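Local structure of phosphodiesterase (5H2Q) at residues D30-E38 / P249-A257; S194-M204 / Q231-D242. The protein belongs to the cyclic nucleotide phosphodiesterase family, an all-helical metalloprotein fold of the HD superfamily whose pocket here holds metal ions and the ligand LLI. All coordinates share one frame; numbering follows the deposited sequence.

Contact 1 (D30-E38 / P249-A257); sequences DFDLFQARE and PFDISRQWA. With LLI ((4~{a}~{S},8~{a}~{R})-2-cycloheptyl-4-[4-methoxy-3-[2-(2-oxidanylideneimidazolidin-1-yl)ethoxy]phenyl]-4~{a},5,8,8~{a}-tetrahydrophthalazin-1-one), chain E.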
loop_
_atom_site.group_PDB
_atom_site.type_symbol
_atom_site.label_atom_id
_atom_site.label_comp_id
_atom_site.label_asym_id
_atom_site.label_seq_id
_atom_site.Cartn_x
_atom_site.Cartn_y
_atom_site.Cartn_z
ATOM N N ASP A 30 2.729 -16.210 -3.431
ATOM C CA ASP A 30 3.086 -16.241 -4.855
ATOM C C ASP A 30 2.002 -15.735 -5.781
ATOM O O ASP A 30 2.134 -15.865 -7.014
ATOM C CB ASP A 30 3.531 -17.658 -5.283
ATOM C CG ASP A 30 4.854 -18.125 -4.705
ATOM O OD1 ASP A 30 5.503 -17.340 -4.000
ATOM O OD2 ASP A 30 5.240 -19.284 -4.966
ATOM N N PHE A 31 0.907 -15.179 -5.212
ATOM C CA PHE A 31 -0.187 -14.689 -6.036
ATOM C C PHE A 31 0.372 -13.681 -7.025
ATOM O O PHE A 31 1.158 -12.820 -6.637
ATOM C CB PHE A 31 -1.292 -14.041 -5.174
ATOM C CG PHE A 31 -2.356 -13.397 -6.039
ATOM C CD1 PHE A 31 -3.230 -14.177 -6.797
ATOM C CD2 PHE A 31 -2.474 -12.011 -6.108
ATOM C CE1 PHE A 31 -4.196 -13.585 -7.604
ATOM C CE2 PHE A 31 -3.434 -11.418 -6.936
ATOM C CZ PHE A 31 -4.282 -12.210 -7.679
ATOM N N ASP A 32 0.003 -13.832 -8.292
ATOM C CA ASP A 32 0.501 -13.004 -9.394
ATOM C C ASP A 32 -0.608 -12.087 -9.928
ATOM O O ASP A 32 -1.435 -12.494 -10.754
ATOM C CB ASP A 32 1.035 -13.919 -10.498
ATOM C CG ASP A 32 1.786 -13.199 -11.604
ATOM O OD1 ASP A 32 1.610 -11.953 -11.741
ATOM O OD2 ASP A 32 2.502 -13.879 -12.367
ATOM N N LEU A 33 -0.616 -10.827 -9.451
ATOM C CA LEU A 33 -1.605 -9.851 -9.883
ATOM C C LEU A 33 -1.469 -9.477 -11.373
ATOM O O LEU A 33 -2.487 -9.220 -12.040
ATOM C CB LEU A 33 -1.545 -8.590 -8.971
ATOM C CG LEU A 33 -2.596 -7.494 -9.240
ATOM C CD1 LEU A 33 -4.047 -8.021 -9.123
ATOM C CD2 LEU A 33 -2.405 -6.343 -8.257
ATOM N N PHE A 34 -0.226 -9.458 -11.891
ATOM C CA PHE A 34 0.030 -9.135 -13.302
ATOM C C PHE A 34 -0.643 -10.152 -14.211
ATOM O O PHE A 34 -1.314 -9.760 -15.158
ATOM C CB PHE A 34 1.528 -9.052 -13.595
ATOM C CG PHE A 34 2.153 -7.800 -13.020
ATOM C CD1 PHE A 34 1.906 -6.550 -13.592
ATOM C CD2 PHE A 34 2.919 -7.859 -11.871
ATOM C CE1 PHE A 34 2.449 -5.390 -13.039
ATOM C CE2 PHE A 34 3.500 -6.693 -11.334
ATOM C CZ PHE A 34 3.233 -5.469 -11.905
ATOM N N GLN A 35 -0.549 -11.444 -13.856
ATOM C CA GLN A 35 -1.203 -12.503 -14.627
ATOM C C GLN A 35 -2.743 -12.399 -14.502
ATOM O O GLN A 35 -3.439 -12.531 -15.507
ATOM C CB GLN A 35 -0.670 -13.877 -14.219
ATOM C CG GLN A 35 -1.072 -14.981 -15.193
ATOM C CD GLN A 35 -0.545 -14.725 -16.602
ATOM O OE1 GLN A 35 0.660 -14.640 -16.826
ATOM N NE2 GLN A 35 -1.442 -14.570 -17.564
ATOM N N ALA A 36 -3.268 -12.107 -13.291
ATOM C CA ALA A 36 -4.714 -11.911 -13.087
ATOM C C ALA A 36 -5.230 -10.747 -13.983
ATOM O O ALA A 36 -6.291 -10.856 -14.591
ATOM C CB ALA A 36 -5.010 -11.635 -11.604
ATOM N N ARG A 37 -4.453 -9.653 -14.097
ATOM C CA ARG A 37 -4.826 -8.523 -14.961
ATOM C C ARG A 37 -4.759 -8.921 -16.449
ATOM O O ARG A 37 -5.633 -8.539 -17.239
ATOM C CB ARG A 37 -3.865 -7.346 -14.720
ATOM C CG ARG A 37 -3.998 -6.686 -13.346
ATOM C CD ARG A 37 -2.716 -5.916 -13.019
ATOM N NE ARG A 37 -2.533 -4.774 -13.915
ATOM C CZ ARG A 37 -1.590 -3.839 -13.807
ATOM N NH1 ARG A 37 -0.693 -3.894 -12.824
ATOM N NH2 ARG A 37 -1.530 -2.850 -14.686
ATOM N N GLU A 38 -3.694 -9.644 -16.824
ATOM C CA GLU A 38 -3.424 -10.010 -18.216
ATOM C C GLU A 38 -4.352 -11.088 -18.753
ATOM O O GLU A 38 -4.529 -11.165 -19.972
ATOM C CB GLU A 38 -1.942 -10.393 -18.393
ATOM C CG GLU A 38 -1.023 -9.176 -18.333
ATOM C CD GLU A 38 0.407 -9.380 -17.860
ATOM O OE1 GLU A 38 0.936 -10.510 -17.983
ATOM O OE2 GLU A 38 1.010 -8.386 -17.390
ATOM N N PRO A 249 8.154 -13.023 -6.391
ATOM C CA PRO A 249 8.940 -13.782 -7.398
ATOM C C PRO A 249 9.492 -12.807 -8.456
ATOM O O PRO A 249 8.886 -11.750 -8.675
ATOM C CB PRO A 249 7.926 -14.751 -7.995
ATOM C CG PRO A 249 6.857 -14.899 -6.925
ATOM C CD PRO A 249 6.760 -13.519 -6.323
ATOM N N PHE A 250 10.664 -13.117 -9.061
ATOM C CA PHE A 250 11.356 -12.174 -9.955
ATOM C C PHE A 250 10.515 -11.604 -11.068
ATOM O O PHE A 250 10.531 -10.388 -11.227
ATOM C CB PHE A 250 12.664 -12.748 -10.538
ATOM C CG PHE A 250 13.529 -11.670 -11.166
ATOM C CD1 PHE A 250 14.312 -10.834 -10.376
ATOM C CD2 PHE A 250 13.549 -11.485 -12.544
ATOM C CE1 PHE A 250 15.092 -9.821 -10.955
ATOM C CE2 PHE A 250 14.332 -10.480 -13.121
ATOM C CZ PHE A 250 15.102 -9.656 -12.324
ATOM N N ASP A 251 9.808 -12.436 -11.834
ATOM C CA ASP A 251 8.949 -11.961 -12.936
ATOM C C ASP A 251 7.994 -10.853 -12.451
ATOM O O ASP A 251 7.671 -9.936 -13.213
ATOM C CB ASP A 251 8.130 -13.133 -13.520
ATOM C CG ASP A 251 7.376 -12.817 -14.803
ATOM O OD1 ASP A 251 8.008 -12.318 -15.756
ATOM O OD2 ASP A 251 6.168 -13.138 -14.875
ATOM N N ILE A 252 7.524 -10.965 -11.193
ATOM C CA ILE A 252 6.595 -10.005 -10.595
ATOM C C ILE A 252 7.335 -8.733 -10.163
ATOM O O ILE A 252 6.912 -7.627 -10.526
ATOM C CB ILE A 252 5.798 -10.679 -9.435
ATOM C CG1 ILE A 252 4.809 -11.720 -10.014
ATOM C CG2 ILE A 252 5.046 -9.634 -8.581
ATOM C CD1 ILE A 252 4.351 -12.829 -9.016
ATOM N N SER A 253 8.400 -8.901 -9.358
ATOM C CA SER A 253 9.261 -7.828 -8.840
ATOM C C SER A 253 9.779 -6.959 -10.000
ATOM O O SER A 253 9.731 -5.730 -9.901
ATOM C CB SER A 253 10.428 -8.420 -8.065
ATOM O OG SER A 253 11.053 -7.425 -7.277
ATOM N N ARG A 254 10.188 -7.601 -11.124
ATOM C CA ARG A 254 10.655 -6.905 -12.331
ATOM C C ARG A 254 9.562 -6.036 -12.965
ATOM O O ARG A 254 9.854 -4.906 -13.362
ATOM C CB ARG A 254 11.271 -7.905 -13.336
ATOM C CG ARG A 254 11.662 -7.321 -14.697
ATOM C CD ARG A 254 12.322 -8.370 -15.575
ATOM N NE ARG A 254 13.377 -7.791 -16.409
ATOM C CZ ARG A 254 13.236 -7.465 -17.690
ATOM N NH1 ARG A 254 14.252 -6.939 -18.363
ATOM N NH2 ARG A 254 12.080 -7.668 -18.311
ATOM N N GLN A 255 8.317 -6.568 -13.104
ATOM C CA GLN A 255 7.188 -5.823 -13.656
ATOM C C GLN A 255 6.854 -4.590 -12.787
ATOM O O GLN A 255 6.597 -3.523 -13.336
ATOM C CB GLN A 255 5.975 -6.724 -13.917
ATOM C CG GLN A 255 6.152 -7.689 -15.102
ATOM C CD GLN A 255 4.938 -8.571 -15.306
ATOM O OE1 GLN A 255 4.926 -9.732 -14.911
ATOM N NE2 GLN A 255 3.881 -8.038 -15.930
ATOM N N TRP A 256 6.946 -4.718 -11.434
ATOM C CA TRP A 256 6.729 -3.570 -10.552
ATOM C C TRP A 256 7.834 -2.512 -10.792
ATOM O O TRP A 256 7.534 -1.324 -10.852
ATOM C CB TRP A 256 6.749 -3.993 -9.081
ATOM C CG TRP A 256 5.524 -4.750 -8.636
ATOM C CD1 TRP A 256 5.483 -6.012 -8.114
ATOM C CD2 TRP A 256 4.165 -4.298 -8.699
ATOM N NE1 TRP A 256 4.185 -6.363 -7.826
ATOM C CE2 TRP A 256 3.354 -5.337 -8.187
ATOM C CE3 TRP A 256 3.546 -3.115 -9.149
ATOM C CZ2 TRP A 256 1.962 -5.239 -8.129
ATOM C CZ3 TRP A 256 2.161 -3.021 -9.086
ATOM C CH2 TRP A 256 1.390 -4.053 -8.541
ATOM N N ALA A 257 9.097 -2.961 -10.947
ATOM C CA ALA A 257 10.258 -2.100 -11.217
ATOM C C ALA A 257 10.075 -1.342 -12.529
ATOM O O ALA A 257 10.302 -0.130 -12.563
ATOM C CB ALA A 257 11.531 -2.924 -11.250
HETATM C C2 LLI E . 11.145 1.522 -6.089
HETATM C C3 LLI E . 10.202 0.502 -6.340
HETATM O O1 LLI E . 12.327 1.436 -6.784
HETATM C C12 LLI E . 7.800 3.958 -3.216
HETATM C C14 LLI E . 7.489 5.477 -3.197
HETATM C C15 LLI E . 8.610 6.313 -2.587
HETATM C C16 LLI E . 7.858 3.394 -1.787
HETATM C C17 LLI E . 6.740 3.906 -0.911
HETATM C C18 LLI E . 6.147 5.739 -2.494
HETATM C C19 LLI E . 6.054 5.019 -1.173
HETATM C C21 LLI E . 11.105 6.453 -2.398
HETATM C C22 LLI E . 11.957 6.914 -3.644
HETATM C C23 LLI E . 11.880 5.509 -1.427
HETATM C C24 LLI E . 13.258 7.674 -3.380
HETATM C C25 LLI E . 13.195 5.988 -0.814
HETATM C C26 LLI E . 14.411 5.932 -1.746
HETATM C C27 LLI E . 14.468 6.824 -2.997
HETATM C C28 LLI E . 13.323 2.442 -6.544
HETATM C C29 LLI E . 14.453 2.173 -7.495
HETATM C C4 LLI E . 10.801 2.592 -5.275
HETATM C C5 LLI E . 8.929 0.589 -5.786
HETATM C C6 LLI E . 9.526 2.674 -4.716
HETATM C C7 LLI E . 8.599 1.670 -4.985
HETATM O O8 LLI E . 10.642 -0.531 -7.124
HETATM C C9 LLI E . 9.672 -1.468 -7.603
HETATM C C10 LLI E . 9.172 3.827 -3.856
HETATM N N11 LLI E . 10.127 4.726 -3.693
HETATM N N13 LLI E . 9.873 5.817 -2.904
HETATM O O20 LLI E . 8.409 7.294 -1.889
HETATM N N30 LLI E . 14.187 2.661 -8.859
HETATM C C31 LLI E . 13.585 3.969 -9.126
HETATM C C32 LLI E . 14.099 1.847 -9.956
HETATM C C33 LLI E . 13.478 3.983 -10.646
HETATM N N34 LLI E . 13.685 2.587 -10.996
HETATM O O35 LLI E . 14.399 0.662 -9.979
HETATM O O HOH W 1 3.469 -12.026 -14.261
#
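Phe34 has the largest share of the buried surface of any residue here, meeting Trp256 with its edge and Gln255 with one face. Its CE2-CZ edge points at the face of the indole, where CE2 lies 3.4 Å from Trp256 CE2. The centroids of the Phe34 ring and the six-membered ring of Trp256 are 4.5 Å apart. With the planes at 60°, this is an edge-to-face pair. Over one face of the phenyl ring sits Gln255 CB, 3.6 Å from the ring centroid and almost along the ring normal, a CH-pi contact. The Gln255 chain then runs extended across that face toward Phe34 CB, its amide plane tilted against the ring.

The polar contacts start from the same glutamine. Gln255 NE2 donates to Glu38 OE2 at 3.2 Å, meeting the syn lone pair within the amide plane, although the N-H...O angle of 136° makes the bond bent. On the other end of the amide, a water links Gln255 OE1 to Asp32 OD2, 2.8 Å from each. Asp32 is also the N-cap of helix 33-38: its OD1 accepts from Gln35 N at 3.1 Å, from above the carboxylate plane.

Van der Waals contact continues with Ile252, whose CG1 and CD1 lie against the side chain of Asp32, CG1 3.6 Å from OD1. Leu33 CD2 touches the edge of the indole at Trp256 CH2, and Trp256 also packs on Asp95 of helix 90-105. Arg323 pairs with Asp30 in a salt bridge.

The short helix 33-38 thus crosses the start of helix 250-274 at 75°, a helix-helix packing built on an edge-to-face Phe-Trp pair; Trp256 is itself a residue of the LLI pocket.

Contact 2 (S194-M204 / Q231-D242); sequences SMIDCVLATDM and QMTMDVLMKAGD. With ZN (zinc ion), chain C; LLI ((4~{a}~{S},8~{a}~{R})-2-cycloheptyl-4-[4-methoxy-3-[2-(2-oxidanylideneimidazolidin-1-yl)ethoxy]phenyl]-4~{a},5,8,8~{a}-tetrahydrophthalazin-1-one), chain E.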
loop_
_atom_site.group_PDB
_atom_site.type_symbol
_atom_site.label_atom_id
_atom_site.label_comp_id
_atom_site.label_asym_id
_atom_site.label_seq_id
_atom_site.Cartn_x
_atom_site.Cartn_y
_atom_site.Cartn_z
ATOM N N SER A 194 -6.292 4.741 13.646
ATOM C CA SER A 194 -5.301 3.799 13.125
ATOM C C SER A 194 -5.136 3.920 11.623
ATOM O O SER A 194 -3.998 3.901 11.161
ATOM C CB SER A 194 -5.663 2.362 13.507
ATOM O OG SER A 194 -5.459 2.196 14.899
ATOM N N MET A 195 -6.256 4.090 10.867
ATOM C CA MET A 195 -6.184 4.229 9.398
ATOM C C MET A 195 -5.357 5.472 9.028
ATOM O O MET A 195 -4.417 5.391 8.236
ATOM C CB MET A 195 -7.601 4.319 8.792
ATOM C CG MET A 195 -7.600 4.715 7.324
ATOM S SD MET A 195 -9.285 5.034 6.771
ATOM C CE MET A 195 -9.538 6.710 7.450
ATOM N N ILE A 196 -5.709 6.610 9.626
ATOM C CA ILE A 196 -5.052 7.887 9.378
ATOM C C ILE A 196 -3.570 7.810 9.761
ATOM O O ILE A 196 -2.726 8.137 8.914
ATOM C CB ILE A 196 -5.861 9.043 10.066
ATOM C CG1 ILE A 196 -7.202 9.253 9.289
ATOM C CG2 ILE A 196 -5.036 10.362 10.127
ATOM C CD1 ILE A 196 -8.309 10.009 10.090
ATOM N N ASP A 197 -3.231 7.255 10.953
ATOM C CA ASP A 197 -1.820 7.134 11.346
ATOM C C ASP A 197 -1.034 6.226 10.402
ATOM O O ASP A 197 0.080 6.575 10.023
ATOM C CB ASP A 197 -1.674 6.702 12.812
ATOM C CG ASP A 197 -1.987 7.795 13.844
ATOM O OD1 ASP A 197 -1.996 8.993 13.474
ATOM O OD2 ASP A 197 -2.184 7.455 15.019
ATOM N N CYS A 198 -1.666 5.132 9.918
ATOM C CA CYS A 198 -1.049 4.224 8.965
ATOM C C CYS A 198 -0.761 4.913 7.652
ATOM O O CYS A 198 0.322 4.708 7.091
ATOM C CB CYS A 198 -1.926 3.006 8.742
ATOM S SG CYS A 198 -1.851 1.823 10.086
ATOM N N VAL A 199 -1.737 5.695 7.153
ATOM C CA VAL A 199 -1.540 6.424 5.887
ATOM C C VAL A 199 -0.430 7.465 6.051
ATOM O O VAL A 199 0.454 7.561 5.190
ATOM C CB VAL A 199 -2.846 7.025 5.325
ATOM C CG1 VAL A 199 -2.584 7.867 4.060
ATOM C CG2 VAL A 199 -3.858 5.911 5.050
ATOM N N LEU A 200 -0.439 8.197 7.166
ATOM C CA LEU A 200 0.610 9.208 7.383
ATOM C C LEU A 200 2.006 8.571 7.506
ATOM O O LEU A 200 2.996 9.179 7.092
ATOM C CB LEU A 200 0.279 10.076 8.593
ATOM C CG LEU A 200 -1.014 10.928 8.508
ATOM C CD1 LEU A 200 -1.249 11.660 9.813
ATOM C CD2 LEU A 200 -0.944 11.962 7.372
ATOM N N ALA A 201 2.079 7.333 8.014
ATOM C CA ALA A 201 3.322 6.566 8.131
ATOM C C ALA A 201 3.947 6.122 6.797
ATOM O O ALA A 201 5.082 5.610 6.790
ATOM C CB ALA A 201 3.102 5.360 9.014
ATOM N N THR A 202 3.190 6.245 5.671
ATOM C CA THR A 202 3.682 5.851 4.359
ATOM C C THR A 202 4.577 6.902 3.685
ATOM O O THR A 202 5.094 6.622 2.610
ATOM C CB THR A 202 2.562 5.409 3.424
ATOM O OG1 THR A 202 1.746 6.539 3.161
ATOM C CG2 THR A 202 1.754 4.238 4.002
ATOM N N ASP A 203 4.723 8.100 4.289
ATOM C CA ASP A 203 5.585 9.145 3.722
ATOM C C ASP A 203 7.048 8.637 3.886
ATOM O O ASP A 203 7.545 8.564 5.018
ATOM C CB ASP A 203 5.368 10.506 4.428
ATOM C CG ASP A 203 6.282 11.583 3.887
ATOM O OD1 ASP A 203 7.081 11.274 2.987
ATOM O OD2 ASP A 203 6.136 12.750 4.315
ATOM N N MET A 204 7.718 8.303 2.768
ATOM C CA MET A 204 9.094 7.753 2.820
ATOM C C MET A 204 10.150 8.733 3.375
ATOM O O MET A 204 11.224 8.282 3.792
ATOM C CB MET A 204 9.546 7.176 1.490
ATOM C CG MET A 204 8.881 5.880 1.117
ATOM S SD MET A 204 9.190 4.553 2.319
ATOM C CE MET A 204 10.892 4.156 2.006
ATOM N N GLN A 231 -0.063 0.080 17.229
ATOM C CA GLN A 231 -0.070 1.130 16.189
ATOM C C GLN A 231 1.251 1.143 15.427
ATOM O O GLN A 231 1.250 1.228 14.207
ATOM C CB GLN A 231 -0.371 2.532 16.738
ATOM C CG GLN A 231 -0.507 3.600 15.628
ATOM C CD GLN A 231 -1.674 3.330 14.686
ATOM O OE1 GLN A 231 -2.829 3.226 15.118
ATOM N NE2 GLN A 231 -1.391 3.156 13.386
ATOM N N MET A 232 2.380 1.041 16.143
ATOM C CA MET A 232 3.671 0.979 15.476
ATOM C C MET A 232 3.791 -0.267 14.605
ATOM O O MET A 232 4.346 -0.176 13.523
ATOM C CB MET A 232 4.837 1.138 16.476
ATOM C CG MET A 232 5.013 2.578 16.979
ATOM S SD MET A 232 5.230 3.903 15.765
ATOM C CE MET A 232 6.390 3.148 14.653
ATOM N N THR A 233 3.232 -1.429 15.040
ATOM C CA THR A 233 3.223 -2.643 14.241
ATOM C C THR A 233 2.360 -2.383 12.977
ATOM O O THR A 233 2.752 -2.787 11.884
ATOM C CB THR A 233 2.693 -3.837 15.057
ATOM O OG1 THR A 233 3.517 -4.002 16.220
ATOM C CG2 THR A 233 2.687 -5.115 14.267
ATOM N N MET A 234 1.195 -1.735 13.148
ATOM C CA MET A 234 0.320 -1.404 12.007
ATOM C C MET A 234 1.064 -0.488 11.011
ATOM O O MET A 234 1.043 -0.755 9.815
ATOM C CB MET A 234 -0.946 -0.687 12.494
ATOM C CG MET A 234 -1.879 -1.590 13.312
ATOM S SD MET A 234 -3.406 -0.769 13.764
ATOM C CE MET A 234 -4.250 -0.761 12.146
ATOM N N ASP A 235 1.760 0.555 11.513
ATOM C CA ASP A 235 2.527 1.477 10.639
ATOM C C ASP A 235 3.602 0.705 9.891
ATOM O O ASP A 235 3.729 0.823 8.668
ATOM C CB ASP A 235 3.199 2.569 11.491
ATOM C CG ASP A 235 2.288 3.526 12.214
ATOM O OD1 ASP A 235 1.078 3.599 11.855
ATOM O OD2 ASP A 235 2.783 4.246 13.111
ATOM N N VAL A 236 4.359 -0.143 10.617
ATOM C CA VAL A 236 5.406 -0.977 10.028
ATOM C C VAL A 236 4.855 -1.966 8.994
ATOM O O VAL A 236 5.480 -2.175 7.946
ATOM C CB VAL A 236 6.222 -1.649 11.160
ATOM C CG1 VAL A 236 6.955 -2.906 10.686
ATOM C CG2 VAL A 236 7.183 -0.628 11.749
ATOM N N LEU A 237 3.653 -2.521 9.227
ATOM C CA LEU A 237 3.086 -3.423 8.239
ATOM C C LEU A 237 2.582 -2.679 6.992
ATOM O O LEU A 237 2.710 -3.192 5.891
ATOM C CB LEU A 237 1.944 -4.249 8.847
ATOM C CG LEU A 237 2.370 -5.445 9.639
ATOM C CD1 LEU A 237 1.155 -6.109 10.196
ATOM C CD2 LEU A 237 3.146 -6.451 8.771
ATOM N N MET A 238 1.991 -1.494 7.172
ATOM C CA MET A 238 1.561 -0.654 6.040
ATOM C C MET A 238 2.811 -0.291 5.226
ATOM O O MET A 238 2.838 -0.432 3.998
ATOM C CB MET A 238 0.887 0.620 6.593
ATOM C CG MET A 238 0.148 1.468 5.556
ATOM S SD MET A 238 -1.044 0.636 4.450
ATOM C CE MET A 238 -2.058 -0.278 5.598
ATOM N N LYS A 239 3.869 0.161 5.922
ATOM C CA LYS A 239 5.123 0.473 5.241
ATOM C C LYS A 239 5.675 -0.750 4.500
ATOM O O LYS A 239 6.123 -0.610 3.372
ATOM C CB LYS A 239 6.147 0.958 6.267
ATOM C CG LYS A 239 5.925 2.403 6.650
ATOM C CD LYS A 239 7.030 2.896 7.620
ATOM C CE LYS A 239 8.442 2.863 7.048
ATOM N NZ LYS A 239 8.529 3.403 5.660
ATOM N N ALA A 240 5.654 -1.958 5.135
ATOM C CA ALA A 240 6.129 -3.200 4.533
ATOM C C ALA A 240 5.370 -3.544 3.264
ATOM O O ALA A 240 5.981 -3.899 2.265
ATOM C CB ALA A 240 6.061 -4.351 5.536
ATOM N N GLY A 241 4.046 -3.383 3.270
ATOM C CA GLY A 241 3.299 -3.631 2.048
ATOM C C GLY A 241 3.692 -2.655 0.956
ATOM O O GLY A 241 3.872 -3.046 -0.194
ATOM N N ASP A 242 3.916 -1.378 1.330
ATOM C CA ASP A 242 4.305 -0.347 0.360
ATOM C C ASP A 242 5.639 -0.631 -0.317
ATOM O O ASP A 242 5.788 -0.329 -1.503
ATOM C CB ASP A 242 4.336 1.016 1.029
ATOM C CG ASP A 242 3.473 2.062 0.366
ATOM O OD1 ASP A 242 2.983 1.803 -0.774
ATOM O OD2 ASP A 242 3.384 3.168 0.919
HETATM ZN ZN ZN C . 1.630 3.051 -1.902
HETATM C C2 LLI E . 11.145 1.522 -6.089
HETATM C C3 LLI E . 10.202 0.502 -6.340
HETATM O O1 LLI E . 12.327 1.436 -6.784
HETATM C C12 LLI E . 7.800 3.958 -3.216
HETATM C C14 LLI E . 7.489 5.477 -3.197
HETATM C C15 LLI E . 8.610 6.313 -2.587
HETATM C C16 LLI E . 7.858 3.394 -1.787
HETATM C C17 LLI E . 6.740 3.906 -0.911
HETATM C C18 LLI E . 6.147 5.739 -2.494
HETATM C C19 LLI E . 6.054 5.019 -1.173
HETATM C C21 LLI E . 11.105 6.453 -2.398
HETATM C C22 LLI E . 11.957 6.914 -3.644
HETATM C C23 LLI E . 11.880 5.509 -1.427
HETATM C C24 LLI E . 13.258 7.674 -3.380
HETATM C C25 LLI E . 13.195 5.988 -0.814
HETATM C C26 LLI E . 14.411 5.932 -1.746
HETATM C C27 LLI E . 14.468 6.824 -2.997
HETATM C C28 LLI E . 13.323 2.442 -6.544
HETATM C C29 LLI E . 14.453 2.173 -7.495
HETATM C C4 LLI E . 10.801 2.592 -5.275
HETATM C C5 LLI E . 8.929 0.589 -5.786
HETATM C C6 LLI E . 9.526 2.674 -4.716
HETATM C C7 LLI E . 8.599 1.670 -4.985
HETATM O O8 LLI E . 10.642 -0.531 -7.124
HETATM C C9 LLI E . 9.672 -1.468 -7.603
HETATM C C10 LLI E . 9.172 3.827 -3.856
HETATM N N11 LLI E . 10.127 4.726 -3.693
HETATM N N13 LLI E . 9.873 5.817 -2.904
HETATM O O20 LLI E . 8.409 7.294 -1.889
HETATM N N30 LLI E . 14.187 2.661 -8.859
HETATM C C31 LLI E . 13.585 3.969 -9.126
HETATM C C32 LLI E . 14.099 1.847 -9.956
HETATM C C33 LLI E . 13.478 3.983 -10.646
HETATM N N34 LLI E . 13.685 2.587 -10.996
HETATM O O35 LLI E . 14.399 0.662 -9.979
HETATM O O HOH W 2 -3.268 5.492 16.515
HETATM O O HOH W 3 7.660 5.989 6.176
HETATM O O HOH W 4 5.524 3.777 2.446
HETATM O O HOH W 5 2.343 4.836 -0.669
HETATM O O HOH W 6 3.478 3.628 -2.931
#
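Gln231 OE1 is gripped by two donors: Ser194 OG at 2.8 Å, in the carbonyl plane with a C=O...O angle of 150°, and a water at 2.7 Å that also donates to Asp197 OD2. The other end of the amide turns back to its own helix, where NE2 donates to Asp235 OD1 at 2.9 Å. With CG anti to the backbone N (chi1 -175°) and a bend at chi2, the glutamine chain reaches toward helix 185-200, and bonds at both amide ends fix which way the group is flipped.

Between these polar groups, Cys198 is a knob in a hole formed by Gln231, Met234, Asp235 and Met238. Its SG stands 3.6 Å from Met234 CB, while Met238 CG touches Cys198 O and Thr202 CG2. Farther along, Ala201 CB rests against Asp235 CB, and the helix axes approach to 8.7 Å at 48°.

Where helix 185-200 gives way to a type I turn from Leu200 to Asp203, polar groups take over. Thr202 OG1 donates to Val199 O at 2.6 Å, which turns its CB and CG2 toward Asp242 OD2. Lys239 lays CG and CD along Ala201 O. Its NZ donates to a water shared by Ala201 O and Asp203 O, and is also hydrogen-bonded to His207.

At the far end Asp242 OD1 binds the zinc ion at 2.2 Å, with His92, His128 and Asp129 completing the protein ligands. Asp242 OD2 accepts from a zinc-bound water and from a second water shared with Thr202 O. The carboxylate therefore divides its work, one oxygen for the metal and one for the water network, so that Thr202, through van der Waals contact and a shared water, backs the carboxylate and probably influences its position.

Contact 2 is nested inside the long loop of chain closed by contact 1, so residues 30-38 come first, then 194-204, 231-242 and 249-257. The centres of the two contacts lie about 23 Å apart and their nearest atoms about 8 Å, with no direct touch. Helices 227-242 and 250-274 are consecutive: the first ends at zinc ligand Asp242 and the second begins in contact 1. Contact 2 is the more central, about 9 Å from the chain centre against 15 Å. LLI touches both, near Met204 and Asp242 in one and at Trp256 and Ala257 in the other, so the two interfaces border separate parts of one pocket in this all-helical fold.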